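Local structure of probable amino acid aminotransferase (Mycobacterium tuberculosis, 6Q1S) at residues 158-162 with 185-189. The protein is a probable amino acid aminotransferase of the class IV family, which holds 4'-deoxy-4'-aminopyridoxal-5'-phosphate and 2-oxoglutaric acid in one pocket. Residues are numbered along the deposited sequence.
With PMP (4'-deoxy-4'-aminopyridoxal-5'-phosphate), chain G; AKG (2-oxoglutaric acid), chain H.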
ATOM      1  N   ASN B 158      -4.238   5.249   2.561  1.00 20.90           N
ATOM      2  CA  ASN B 158      -4.200   6.665   2.912  1.00 21.40           C
ATOM      3  C   ASN B 158      -5.258   7.453   2.150  1.00 21.62           C
ATOM      4  O   ASN B 158      -5.943   8.307   2.725  1.00 22.05           O
ATOM      5  CB  ASN B 158      -2.809   7.233   2.636  1.00 21.48           C
ATOM      6  CG  ASN B 158      -1.716   6.479   3.365  1.00 21.31           C
ATOM      7  OD1 ASN B 158      -1.479   5.298   3.104  1.00 20.89           O
ATOM      8  ND2 ASN B 158      -1.027   7.166   4.268  1.00 21.68           N
ATOM      9  N   MET B 159      -5.416   7.168   0.856  1.00 21.35           N
ATOM     10  CA  MET B 159      -6.390   7.898   0.052  1.00 21.58           C
ATOM     11  C   MET B 159      -7.815   7.493   0.408  1.00 22.48           C
ATOM     12  O   MET B 159      -8.723   8.332   0.402  1.00 22.21           O
ATOM     13  CB  MET B 159      -6.111   7.667  -1.433  1.00 21.30           C
ATOM     14  CG  MET B 159      -4.704   8.062  -1.857  1.00 21.29           C
ATOM     15  SD  MET B 159      -4.295   9.763  -1.421  1.00 21.94           S
ATOM     16  CE  MET B 159      -5.644  10.643  -2.202  1.00 22.29           C
ATOM     17  N   ALA B 160      -8.030   6.213   0.723  1.00 22.62           N
ATOM     18  CA  ALA B 160      -9.362   5.756   1.110  1.00 21.35           C
ATOM     19  C   ALA B 160      -9.798   6.381   2.429  1.00 24.96           C
ATOM     20  O   ALA B 160     -10.978   6.704   2.609  1.00 23.56           O
ATOM     21  CB  ALA B 160      -9.386   4.231   1.203  1.00 20.89           C
ATOM     22  N   VAL B 161      -8.861   6.555   3.365  1.00 25.18           N
ATOM     23  CA  VAL B 161      -9.182   7.196   4.637  1.00 22.47           C
ATOM     24  C   VAL B 161      -9.626   8.634   4.407  1.00 22.84           C
ATOM     25  O   VAL B 161     -10.560   9.126   5.055  1.00 24.24           O
ATOM     26  CB  VAL B 161      -7.974   7.114   5.591  1.00 22.34           C
ATOM     27  CG1 VAL B 161      -8.110   8.114   6.725  1.00 22.90           C
ATOM     28  CG2 VAL B 161      -7.832   5.701   6.140  1.00 21.99           C
ATOM     29  N   LEU B 162      -8.978   9.329   3.470  1.00 22.84           N
ATOM     30  CA  LEU B 162      -9.369  10.701   3.165  1.00 23.35           C
ATOM     31  C   LEU B 162     -10.739  10.749   2.498  1.00 23.46           C
ATOM     32  O   LEU B 162     -11.533  11.657   2.766  1.00 25.51           O
ATOM     33  CB  LEU B 162      -8.315  11.362   2.279  1.00 23.34           C
ATOM     34  CG  LEU B 162      -7.009  11.752   2.974  1.00 23.45           C
ATOM     35  CD1 LEU B 162      -5.940  12.094   1.948  1.00 23.35           C
ATOM     36  CD2 LEU B 162      -7.237  12.917   3.923  1.00 24.07           C
ATOM     37  N   GLY B 185      -1.191  12.373  10.238  1.00 24.74           N
ATOM     38  CA  GLY B 185      -2.222  12.394   9.230  1.00 24.54           C
ATOM     39  C   GLY B 185      -1.902  11.428   8.108  1.00 23.93           C
ATOM     40  O   GLY B 185      -0.761  10.984   7.950  1.00 23.72           O
ATOM     41  N   PRO B 186      -2.904  11.090   7.292  1.00 23.67           N
ATOM     42  CA  PRO B 186      -2.643  10.230   6.125  1.00 23.12           C
ATOM     43  C   PRO B 186      -1.733  10.872   5.091  1.00 23.38           C
ATOM     44  O   PRO B 186      -1.230  10.165   4.207  1.00 25.00           O
ATOM     45  CB  PRO B 186      -4.044   9.972   5.556  1.00 22.98           C
ATOM     46  CG  PRO B 186      -4.872  11.112   6.060  1.00 23.54           C
ATOM     47  CD  PRO B 186      -4.332  11.431   7.420  1.00 23.89           C
ATOM     48  N   ARG B 187      -1.512  12.189   5.171  1.00 23.67           N
ATOM     49  CA  ARG B 187      -0.619  12.858   4.232  1.00 23.78           C
ATOM     50  C   ARG B 187       0.080  14.058   4.869  1.00 24.37           C
ATOM     51  O   ARG B 187       0.544  14.942   4.139  1.00 24.64           O
ATOM     52  CB  ARG B 187      -1.393  13.307   2.984  1.00 23.78           C
ATOM     53  CG  ARG B 187      -2.533  14.273   3.273  1.00 25.86           C
ATOM     54  CD  ARG B 187      -3.263  14.656   1.998  1.00 24.26           C
ATOM     55  NE  ARG B 187      -4.484  15.414   2.260  1.00 24.68           N
ATOM     56  CZ  ARG B 187      -5.480  15.547   1.389  1.00 24.69           C
ATOM     57  NH1 ARG B 187      -5.400  14.977   0.194  1.00 24.30           N
ATOM     58  NH2 ARG B 187      -6.556  16.253   1.712  1.00 25.12           N
ATOM     59  N   SER B 188       0.180  14.112   6.196  1.00 24.62           N
ATOM     60  CA  SER B 188       0.719  15.290   6.857  1.00 25.25           C
ATOM     61  C   SER B 188       1.207  14.918   8.249  1.00 25.37           C
ATOM     62  O   SER B 188       0.958  13.818   8.750  1.00 25.01           O
ATOM     63  CB  SER B 188      -0.331  16.401   6.936  1.00 25.73           C
ATOM     64  OG  SER B 188      -1.581  15.880   7.356  1.00 25.58           O
ATOM     65  N   THR B 189       1.910  15.864   8.867  1.00 25.92           N
ATOM     66  CA  THR B 189       2.442  15.731  10.215  1.00 26.17           C
ATOM     67  C   THR B 189       1.641  16.612  11.162  1.00 26.72           C
ATOM     68  O   THR B 189       1.323  17.761  10.836  1.00 28.85           O
ATOM     69  CB  THR B 189       3.925  16.120  10.262  1.00 27.14           C
ATOM     70  OG1 THR B 189       4.675  15.253   9.401  1.00 27.73           O
ATOM     71  CG2 THR B 189       4.469  16.020  11.678  1.00 27.75           C
TER
HETATM   72  N1  PMP G 301       2.960  11.650   7.051  1.00 23.88           N
HETATM   73  C2  PMP G 301       2.617  10.995   5.917  1.00 23.40           C
HETATM   74  C2A PMP G 301       1.972   9.636   5.997  1.00 22.89           C
HETATM   75  C3  PMP G 301       2.874  11.612   4.590  1.00 23.42           C
HETATM   76  O3  PMP G 301       2.538  10.974   3.436  1.00 22.97           O
HETATM   77  C4  PMP G 301       3.509  12.948   4.572  1.00 23.99           C
HETATM   78  C4A PMP G 301       3.811  13.659   3.274  1.00 26.07           C
HETATM   79  N4A PMP G 301       2.554  13.912   2.549  1.00 26.70           N
HETATM   80  C5  PMP G 301       3.836  13.558   5.883  1.00 24.48           C
HETATM   81  C6  PMP G 301       3.540  12.864   7.052  1.00 24.39           C
HETATM   82  C5A PMP G 301       4.489  14.921   5.944  1.00 27.03           C
HETATM   83  O4P PMP G 301       5.804  14.845   5.397  1.00 28.54           O
HETATM   84  P   PMP G 301       6.455  16.111   4.645  1.00 29.28           P
HETATM   85  O1P PMP G 301       5.587  16.461   3.460  1.00 29.28           O
HETATM   86  O2P PMP G 301       6.515  17.272   5.609  1.00 32.23           O
HETATM   87  O3P PMP G 301       7.844  15.749   4.179  1.00 27.02           O
HETATM   88  C1  AKG H 302      -0.473  16.675  -0.220  1.00 38.59           C
HETATM   89  O1  AKG H 302      -1.690  16.884  -0.034  1.00 38.84           O
HETATM   90  O2  AKG H 302       0.368  17.601  -0.195  1.00 39.17           O
HETATM   91  C2  AKG H 302      -0.016  15.311  -0.473  1.00 37.11           C
HETATM   92  O5  AKG H 302       0.847  14.816   0.236  1.00 38.19           O
HETATM   93  C3  AKG H 302      -0.619  14.513  -1.606  1.00 34.28           C
HETATM   94  C4  AKG H 302      -1.834  13.747  -1.097  1.00 32.69           C
HETATM   95  C5  AKG H 302      -2.984  13.901  -2.062  1.00 31.45           C
HETATM   96  O3  AKG H 302      -2.771  14.477  -3.151  1.00 31.51           O
HETATM   97  O4  AKG H 302      -4.105  13.455  -1.735  1.00 29.79           O
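One wall of the pocket for PMP and 2-oxoglutaric acid forms where helix 156-166 meets segment 185-189, a loop that runs into strand 189-194 at Thr-189. Asn-158 and Pro-186 approach most closely, with CA atoms 5.0 Å apart. The amide ND2 of Asn-158 donates a hydrogen bond of 3.0 Å to Pro-186 O; a short polar side chain suits this place because it can satisfy a loop carbonyl from the helix surface. Pro-186 presents its compact apolar ring to the helix, and Leu-162 CD2 packs on Pro-186 CG at 3.7 Å, one helical turn from Asn-158. Val-161 touches the ring more loosely and also packs on strand 172-176.

The long side chain of Arg-187 extends beside Leu-162, whose CD1 lies over one face of the guanidinium, 3.4 Å from Arg-187 NH1, leaving the edge to hydrogen-bond AKG O4 from NH1 at 2.8 Å. Met-159 CE, on a flexible unbranched side chain, comes within 3.2 Å of AKG O4. Meanwhile PMP N4A donates to the backbone carbonyl Arg-187 O at 2.8 Å. Residues 185-189 thus line the PMP pocket of this class IV aminotransferase family member, and Arg-187 also borders 2-oxoglutaric acid.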